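Local coordinates for putative uncharacterized protein (Staphylococcus aureus, PDB 3R2T) that is a staphylococcal superantigen-like protein, SSL8, of the staphylococcal and streptococcal toxin family, whose precise function is not established, at residues E184-I189 against G207-N212. Sequence-based numbering, arbitrary orientation.
Sequences ELDFKI and GRIVIN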
ATOM      1  N   GLU A 184      -7.210  -8.974 -14.581  1.00 38.20           N
ATOM      2  CA  GLU A 184      -6.514  -9.931 -15.470  1.00 39.53           C
ATOM      3  C   GLU A 184      -6.691  -9.570 -16.954  1.00 38.74           C
ATOM      4  O   GLU A 184      -5.727  -9.579 -17.711  1.00 38.51           O
ATOM      5  CB  GLU A 184      -6.920 -11.398 -15.170  1.00 39.53           C
ATOM      6  CG  GLU A 184      -6.398 -12.408 -16.184  1.00 41.13           C
ATOM      7  CD  GLU A 184      -6.530 -13.879 -15.763  1.00 47.60           C
ATOM      8  OE1 GLU A 184      -7.087 -14.198 -14.672  1.00 48.61           O
ATOM      9  OE2 GLU A 184      -6.055 -14.730 -16.550  1.00 51.55           O
ATOM     10  N   LEU A 185      -7.914  -9.235 -17.351  1.00 37.81           N
ATOM     11  CA  LEU A 185      -8.180  -8.859 -18.744  1.00 37.93           C
ATOM     12  C   LEU A 185      -7.400  -7.608 -19.103  1.00 37.17           C
ATOM     13  O   LEU A 185      -6.750  -7.562 -20.120  1.00 37.62           O
ATOM     14  CB  LEU A 185      -9.660  -8.604 -18.959  1.00 37.86           C
ATOM     15  CG  LEU A 185     -10.568  -9.813 -18.805  1.00 40.94           C
ATOM     16  CD1 LEU A 185     -12.014  -9.418 -19.056  1.00 43.33           C
ATOM     17  CD2 LEU A 185     -10.162 -10.916 -19.758  1.00 42.39           C
ATOM     18  N   ASP A 186      -7.472  -6.600 -18.240  1.00 37.00           N
ATOM     19  CA  ASP A 186      -6.758  -5.339 -18.430  1.00 37.36           C
ATOM     20  C   ASP A 186      -5.262  -5.522 -18.636  1.00 38.41           C
ATOM     21  O   ASP A 186      -4.681  -4.940 -19.549  1.00 40.13           O
ATOM     22  CB  ASP A 186      -6.946  -4.463 -17.198  1.00 37.18           C
ATOM     23  CG  ASP A 186      -6.082  -3.180 -17.238  1.00 39.26           C
ATOM     24  OD1 ASP A 186      -5.216  -3.036 -16.351  1.00 40.91           O
ATOM     25  OD2 ASP A 186      -6.238  -2.345 -18.157  1.00 38.72           O
ATOM     26  N   PHE A 187      -4.644  -6.325 -17.764  1.00 38.82           N
ATOM     27  CA  PHE A 187      -3.216  -6.553 -17.796  1.00 38.14           C
ATOM     28  C   PHE A 187      -2.787  -7.347 -19.027  1.00 39.34           C
ATOM     29  O   PHE A 187      -1.804  -6.985 -19.704  1.00 38.88           O
ATOM     30  CB  PHE A 187      -2.742  -7.289 -16.529  1.00 39.12           C
ATOM     31  CG  PHE A 187      -1.228  -7.348 -16.393  1.00 38.34           C
ATOM     32  CD1 PHE A 187      -0.498  -8.359 -17.000  1.00 35.54           C
ATOM     33  CD2 PHE A 187      -0.546  -6.364 -15.685  1.00 38.35           C
ATOM     34  CE1 PHE A 187       0.875  -8.396 -16.901  1.00 38.68           C
ATOM     35  CE2 PHE A 187       0.832  -6.386 -15.579  1.00 38.23           C
ATOM     36  CZ  PHE A 187       1.553  -7.401 -16.180  1.00 37.98           C
ATOM     37  N   LYS A 188      -3.511  -8.425 -19.317  1.00 38.01           N
ATOM     38  CA  LYS A 188      -3.173  -9.275 -20.472  1.00 38.77           C
ATOM     39  C   LYS A 188      -3.397  -8.543 -21.781  1.00 37.67           C
ATOM     40  O   LYS A 188      -2.646  -8.709 -22.736  1.00 37.68           O
ATOM     41  CB  LYS A 188      -4.002 -10.572 -20.462  1.00 38.90           C
ATOM     42  CG  LYS A 188      -3.529 -11.672 -19.485  1.00 43.97           C
ATOM     43  CD  LYS A 188      -4.542 -12.831 -19.503  1.00 49.01           C
ATOM     44  CE  LYS A 188      -3.916 -14.161 -19.063  1.00 54.77           C
ATOM     45  NZ  LYS A 188      -3.229 -14.128 -17.757  1.00 58.47           N
ATOM     46  N   ILE A 189      -4.452  -7.744 -21.848  1.00 36.45           N
ATOM     47  CA  ILE A 189      -4.687  -7.029 -23.069  1.00 36.19           C
ATOM     48  C   ILE A 189      -3.553  -6.016 -23.254  1.00 36.79           C
ATOM     49  O   ILE A 189      -2.930  -6.006 -24.290  1.00 38.56           O
ATOM     50  CB  ILE A 189      -6.056  -6.409 -23.126  1.00 34.52           C
ATOM     51  CG1 ILE A 189      -7.102  -7.506 -23.247  1.00 34.68           C
ATOM     52  CG2 ILE A 189      -6.172  -5.507 -24.337  1.00 31.21           C
ATOM     53  CD1 ILE A 189      -8.555  -7.006 -23.050  1.00 31.75           C
ATOM     54  N   GLY A 207      -5.823   5.933 -25.645  1.00 50.24           N
ATOM     55  CA  GLY A 207      -6.809   5.028 -26.200  1.00 48.63           C
ATOM     56  C   GLY A 207      -7.677   4.382 -25.139  1.00 45.74           C
ATOM     57  O   GLY A 207      -7.762   4.853 -24.002  1.00 45.86           O
ATOM     58  N   ARG A 208      -8.329   3.297 -25.517  1.00 44.34           N
ATOM     59  CA  ARG A 208      -9.210   2.585 -24.606  1.00 42.80           C
ATOM     60  C   ARG A 208      -9.423   1.141 -25.000  1.00 41.58           C
ATOM     61  O   ARG A 208      -9.219   0.763 -26.153  1.00 40.35           O
ATOM     62  CB  ARG A 208     -10.590   3.243 -24.579  1.00 42.93           C
ATOM     63  CG  ARG A 208     -11.267   3.296 -25.950  1.00 45.31           C
ATOM     64  CD  ARG A 208     -12.742   3.714 -25.845  1.00 52.44           C
ATOM     65  NE  ARG A 208     -13.372   3.904 -27.155  1.00 57.99           N
ATOM     66  CZ  ARG A 208     -14.684   4.065 -27.356  1.00 63.56           C
ATOM     67  NH1 ARG A 208     -15.548   4.016 -26.337  1.00 64.49           N
ATOM     68  NH2 ARG A 208     -15.142   4.250 -28.592  1.00 65.24           N
ATOM     69  N   ILE A 209      -9.862   0.360 -24.015  1.00 39.17           N
ATOM     70  CA  ILE A 209     -10.212  -1.025 -24.196  1.00 38.97           C
ATOM     71  C   ILE A 209     -11.677  -1.061 -23.839  1.00 38.33           C
ATOM     72  O   ILE A 209     -12.059  -0.536 -22.791  1.00 36.40           O
ATOM     73  CB  ILE A 209      -9.478  -1.960 -23.213  1.00 38.38           C
ATOM     74  CG1 ILE A 209      -7.967  -1.781 -23.290  1.00 40.85           C
ATOM     75  CG2 ILE A 209      -9.899  -3.448 -23.437  1.00 38.26           C
ATOM     76  CD1 ILE A 209      -7.239  -2.514 -22.167  1.00 38.58           C
ATOM     77  N   VAL A 210     -12.491  -1.670 -24.698  1.00 38.58           N
ATOM     78  CA  VAL A 210     -13.921  -1.794 -24.446  1.00 39.10           C
ATOM     79  C   VAL A 210     -14.305  -3.263 -24.498  1.00 39.29           C
ATOM     80  O   VAL A 210     -14.101  -3.932 -25.517  1.00 39.21           O
ATOM     81  CB  VAL A 210     -14.761  -1.050 -25.497  1.00 39.78           C
ATOM     82  CG1 VAL A 210     -16.268  -1.301 -25.278  1.00 40.21           C
ATOM     83  CG2 VAL A 210     -14.470   0.415 -25.457  1.00 40.78           C
ATOM     84  N   ILE A 211     -14.866  -3.761 -23.401  1.00 38.82           N
ATOM     85  CA  ILE A 211     -15.309  -5.147 -23.320  1.00 38.02           C
ATOM     86  C   ILE A 211     -16.825  -5.117 -23.496  1.00 38.78           C
ATOM     87  O   ILE A 211     -17.533  -4.535 -22.682  1.00 40.67           O
ATOM     88  CB  ILE A 211     -14.912  -5.775 -21.971  1.00 38.54           C
ATOM     89  CG1 ILE A 211     -13.378  -5.754 -21.811  1.00 39.37           C
ATOM     90  CG2 ILE A 211     -15.440  -7.217 -21.849  1.00 35.05           C
ATOM     91  CD1 ILE A 211     -12.883  -6.049 -20.393  1.00 40.50           C
ATOM     92  N   ASN A 212     -17.321  -5.711 -24.573  1.00 37.27           N
ATOM     93  CA  ASN A 212     -18.751  -5.733 -24.843  1.00 37.90           C
ATOM     94  C   ASN A 212     -19.353  -7.061 -24.409  1.00 38.00           C
ATOM     95  O   ASN A 212     -18.820  -8.105 -24.755  1.00 38.43           O
ATOM     96  CB  ASN A 212     -19.003  -5.476 -26.338  1.00 37.95           C
ATOM     97  CG  ASN A 212     -18.704  -4.044 -26.739  1.00 40.15           C
ATOM     98  OD1 ASN A 212     -19.268  -3.112 -26.177  1.00 39.39           O
ATOM     99  ND2 ASN A 212     -17.834  -3.863 -27.733  1.00 41.09           N
TER
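I189 overlaps I209, the two isoleucines running past one another in opposite directions. Each therefore meets the other twice: CD1 of I189 lies 3.8 Å from CG2 of I209, and CG2 of I189 is again 3.8 Å from CD1 of I209. In I209 the CG1 branch is turned opposite the carbonyl carbon (chi1 -55°), which sends CD1 out to the helix and leaves CG2, nearer the strand backbone, against CD1 of I189. One helical turn earlier, L185 reaches I211 through a single pair of methyls, its CD1 standing 3.7 Å from CD1 of I211. This is the helix-on-sheet core of the beta-grasp domain, in which helix 182-197 lies across a mixed five-stranded sheet. The helix and strand segments run at 132° to each other with axes 10.5 Å apart, and no hydrogen bond joins them. I244 of the neighbouring strand 241-248 also touches both I189 and I209, extending the apolar layer onto the next strand of the sheet. Beside I209, D186 crosses it at about a right angle, with OD2 4.1 Å from I209 CD1. The carboxylate of this buried aspartate is hydrogen-bonded at OD1 to Y67 OH of helix 57-68, which ties the two helices together, while OD2 forms a salt bridge with R190 one turn on. Farther round the helix, K188 NZ meets E184 OE2 at 3.1 Å from above the carboxylate plane and also forms a salt bridge with E73, on strand 72-79.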